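PDB 2AU3: DNA primase from Aquifex aeolicus, which synthesises short RNA primers on single-stranded DNA, which DNA polymerase extends during DNA replication. Local coordinates for residues K305-S313 / E369-I377. Sequence-based numbering, arbitrary orientation.
Sequences KSAIPLLLS and EFRYYLGFI
Pro309 O is gripped twice by Ser313, and both residues pack on Phe376. Ser313 N reaches Pro309 O at 2.9 Å as the usual helical bond. Ser313 OG adds a second bond of 2.7 Å to Pro309 O from the opposite face of the carbonyl plane. The helix is kinked here: Pro309 N has no hydrogen to give, and Leu310 N also makes no bond to the turn before. The proline ring meets Phe376 in a CH-pi contact. Pro309 CB sits 3.5 Å from the centroid of the Phe376 ring, 7° off the normal. The phenyl ring takes this position with CG beside its backbone N and anti to its carbonyl carbon (chi1 -60°). On its own segment, Phe376 CE2 lies over one face of the Tyr372 ring, near the rim. With an alanine in place of Phe376, Pro309 CB would probably lose its aromatic face, and a gap would be likely to open beside Tyr372.

Tyr373 is a knob set among Lys305, Ile308, Pro309 and Leu312. Ile308 CG2 touches Tyr373 CE1 at 3.5 Å, while Pro309 CG comes to the ring edge. The phenol oxygen reaches the lysine chain, which runs obliquely to the tyrosine, with Tyr373 OH 3.4 Å from Lys305 CG. Beyond it, Lys305 NZ forms a long, weak salt bridge of 3.4 Å to Glu369 OE2. A water joins Lys305 O to Tyr372 OH. At the other end, Leu312 CD2 meets Ile377 CD1 at 3.8 Å.

The contact joins a helix of the Toprim fold to helix 363-374 and the turn at its end, in the helical region of DnaG. Helix 298-313 packs Ile308, Leu311 and Leu312 on strand 317-321, an edge strand of the mixed Toprim sheet. Helix 351-358 bridges both sides: its Leu351 touches Ile308 and Leu312, and its Phe352 touches Tyr373.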
loop_
_atom_site.group_PDB
_atom_site.type_symbol
_atom_site.label_atom_id
_atom_site.label_comp_id
_atom_site.label_asym_id
_atom_site.label_seq_id
_atom_site.Cartn_x
_atom_site.Cartn_y
_atom_site.Cartn_z
ATOM N N LYS A 305 15.175 15.320 -3.215
ATOM C CA LYS A 305 16.507 15.504 -2.644
ATOM C C LYS A 305 16.608 15.068 -1.182
ATOM O O LYS A 305 17.623 14.510 -0.771
ATOM C CB LYS A 305 16.986 16.954 -2.832
ATOM C CG LYS A 305 17.303 17.269 -4.305
ATOM C CD LYS A 305 17.363 18.776 -4.575
ATOM C CE LYS A 305 17.097 19.066 -6.036
ATOM N NZ LYS A 305 18.227 19.760 -6.722
ATOM N N SER A 306 15.574 15.330 -0.388
ATOM C CA SER A 306 15.538 14.803 0.983
ATOM C C SER A 306 15.467 13.277 1.055
ATOM O O SER A 306 15.974 12.661 2.002
ATOM C CB SER A 306 14.373 15.419 1.765
ATOM O OG SER A 306 14.450 16.836 1.696
ATOM N N ALA A 307 14.811 12.653 0.084
ATOM C CA ALA A 307 14.589 11.193 0.157
ATOM C C ALA A 307 15.788 10.387 -0.358
ATOM O O ALA A 307 16.029 9.255 0.070
ATOM C CB ALA A 307 13.305 10.812 -0.608
ATOM N N ILE A 308 16.543 10.981 -1.273
ATOM C CA ILE A 308 17.644 10.297 -1.957
ATOM C C ILE A 308 18.723 9.733 -1.014
ATOM O O ILE A 308 19.105 8.583 -1.151
ATOM C CB ILE A 308 18.274 11.243 -3.035
ATOM C CG1 ILE A 308 17.362 11.347 -4.249
ATOM C CG2 ILE A 308 19.623 10.738 -3.448
ATOM C CD1 ILE A 308 17.732 12.454 -5.284
ATOM N N PRO A 309 19.216 10.515 -0.045
ATOM C CA PRO A 309 20.193 9.985 0.906
ATOM C C PRO A 309 19.650 8.801 1.723
ATOM O O PRO A 309 20.418 7.925 2.090
ATOM C CB PRO A 309 20.451 11.183 1.818
ATOM C CG PRO A 309 20.179 12.361 0.911
ATOM C CD PRO A 309 18.933 11.939 0.222
ATOM N N LEU A 310 18.359 8.797 2.026
ATOM C CA LEU A 310 17.797 7.631 2.739
ATOM C C LEU A 310 17.863 6.390 1.858
ATOM O O LEU A 310 18.184 5.302 2.344
ATOM C CB LEU A 310 16.350 7.860 3.191
ATOM C CG LEU A 310 15.996 9.227 3.794
ATOM C CD1 LEU A 310 14.507 9.251 4.084
ATOM C CD2 LEU A 310 16.809 9.526 5.049
ATOM N N LEU A 311 17.582 6.564 0.570
ATOM C CA LEU A 311 17.659 5.448 -0.382
ATOM C C LEU A 311 19.117 4.983 -0.575
ATOM O O LEU A 311 19.402 3.770 -0.539
ATOM C CB LEU A 311 16.984 5.814 -1.716
ATOM C CG LEU A 311 15.467 6.067 -1.583
ATOM C CD1 LEU A 311 14.911 6.637 -2.850
ATOM C CD2 LEU A 311 14.735 4.762 -1.227
ATOM N N LEU A 312 20.020 5.945 -0.781
ATOM C CA LEU A 312 21.446 5.633 -0.900
ATOM C C LEU A 312 21.955 4.856 0.317
ATOM O O LEU A 312 22.607 3.832 0.155
ATOM C CB LEU A 312 22.290 6.886 -1.193
ATOM C CG LEU A 312 21.994 7.586 -2.521
ATOM C CD1 LEU A 312 22.762 8.915 -2.636
ATOM C CD2 LEU A 312 22.287 6.666 -3.732
ATOM N N SER A 313 21.607 5.305 1.526
ATOM C CA SER A 313 22.056 4.649 2.757
ATOM C C SER A 313 21.589 3.201 2.826
ATOM O O SER A 313 22.297 2.337 3.358
ATOM C CB SER A 313 21.552 5.392 3.993
ATOM O OG SER A 313 21.957 6.737 3.947
ATOM N N GLU A 369 26.764 18.864 -4.728
ATOM C CA GLU A 369 25.721 17.843 -4.703
ATOM C C GLU A 369 26.353 16.473 -4.787
ATOM O O GLU A 369 26.075 15.611 -3.974
ATOM C CB GLU A 369 24.759 18.023 -5.880
ATOM C CG GLU A 369 23.578 18.939 -5.601
ATOM C CD GLU A 369 22.368 18.605 -6.476
ATOM O OE1 GLU A 369 22.524 18.580 -7.728
ATOM O OE2 GLU A 369 21.269 18.373 -5.911
ATOM N N PHE A 370 27.221 16.302 -5.773
ATOM C CA PHE A 370 27.931 15.041 -5.983
ATOM C C PHE A 370 28.647 14.555 -4.721
ATOM O O PHE A 370 28.469 13.399 -4.300
ATOM C CB PHE A 370 28.929 15.186 -7.119
ATOM C CG PHE A 370 29.590 13.893 -7.522
ATOM C CD1 PHE A 370 28.986 13.046 -8.439
ATOM C CD2 PHE A 370 30.839 13.545 -7.019
ATOM C CE1 PHE A 370 29.615 11.852 -8.825
ATOM C CE2 PHE A 370 31.458 12.358 -7.400
ATOM C CZ PHE A 370 30.841 11.515 -8.290
ATOM N N ARG A 371 29.442 15.429 -4.116
ATOM C CA ARG A 371 30.191 15.042 -2.931
ATOM C C ARG A 371 29.252 14.794 -1.755
ATOM O O ARG A 371 29.486 13.902 -0.972
ATOM C CB ARG A 371 31.292 16.057 -2.603
ATOM C CG ARG A 371 31.015 16.954 -1.426
ATOM C CD ARG A 371 31.943 18.196 -1.329
ATOM N NE ARG A 371 33.091 17.949 -0.460
ATOM C CZ ARG A 371 33.808 18.894 0.137
ATOM N NH1 ARG A 371 33.517 20.183 -0.038
ATOM N NH2 ARG A 371 34.835 18.549 0.903
ATOM N N TYR A 372 28.176 15.567 -1.658
ATOM C CA TYR A 372 27.139 15.300 -0.655
ATOM C C TYR A 372 26.475 13.915 -0.847
ATOM O O TYR A 372 26.402 13.133 0.084
ATOM C CB TYR A 372 26.113 16.421 -0.666
ATOM C CG TYR A 372 24.869 16.177 0.150
ATOM C CD1 TYR A 372 24.858 16.394 1.531
ATOM C CD2 TYR A 372 23.692 15.780 -0.461
ATOM C CE1 TYR A 372 23.709 16.186 2.281
ATOM C CE2 TYR A 372 22.536 15.585 0.274
ATOM C CZ TYR A 372 22.551 15.773 1.642
ATOM O OH TYR A 372 21.404 15.567 2.361
ATOM N N TYR A 373 25.979 13.612 -2.041
ATOM C CA TYR A 373 25.346 12.296 -2.249
ATOM C C TYR A 373 26.319 11.152 -2.065
ATOM O O TYR A 373 25.970 10.102 -1.526
ATOM C CB TYR A 373 24.695 12.193 -3.625
ATOM C CG TYR A 373 23.454 12.999 -3.730
ATOM C CD1 TYR A 373 22.491 12.938 -2.740
ATOM C CD2 TYR A 373 23.269 13.879 -4.799
ATOM C CE1 TYR A 373 21.348 13.720 -2.803
ATOM C CE2 TYR A 373 22.133 14.656 -4.891
ATOM C CZ TYR A 373 21.167 14.567 -3.893
ATOM O OH TYR A 373 20.030 15.334 -3.958
ATOM N N LEU A 374 27.540 11.357 -2.542
ATOM C CA LEU A 374 28.610 10.375 -2.376
ATOM C C LEU A 374 28.791 9.899 -0.947
ATOM O O LEU A 374 29.178 8.738 -0.733
ATOM C CB LEU A 374 29.930 10.938 -2.891
ATOM C CG LEU A 374 30.789 9.948 -3.680
ATOM C CD1 LEU A 374 30.018 9.368 -4.826
ATOM C CD2 LEU A 374 32.106 10.576 -4.149
ATOM N N GLY A 375 28.531 10.784 0.021
ATOM C CA GLY A 375 28.755 10.491 1.420
ATOM C C GLY A 375 27.745 9.516 2.017
ATOM O O GLY A 375 27.830 9.181 3.199
ATOM N N PHE A 376 26.776 9.071 1.210
ATOM C CA PHE A 376 25.737 8.134 1.692
ATOM C C PHE A 376 25.902 6.715 1.100
ATOM O O PHE A 376 25.132 5.786 1.412
ATOM C CB PHE A 376 24.327 8.695 1.430
ATOM C CG PHE A 376 24.048 10.011 2.114
ATOM C CD1 PHE A 376 23.759 10.064 3.481
ATOM C CD2 PHE A 376 24.053 11.201 1.393
ATOM C CE1 PHE A 376 23.504 11.289 4.124
ATOM C CE2 PHE A 376 23.757 12.430 2.023
ATOM C CZ PHE A 376 23.500 12.472 3.389
ATOM N N ILE A 377 26.915 6.567 0.252
ATOM C CA ILE A 377 27.264 5.290 -0.373
ATOM C C ILE A 377 28.034 4.460 0.631
ATOM O O ILE A 377 29.107 4.868 1.083
ATOM C CB ILE A 377 28.143 5.562 -1.651
ATOM C CG1 ILE A 377 27.326 6.293 -2.714
ATOM C CG2 ILE A 377 28.711 4.275 -2.250
ATOM C CD1 ILE A 377 25.894 5.787 -2.821
HETATM O O HOH W 1 19.177 15.934 0.596
#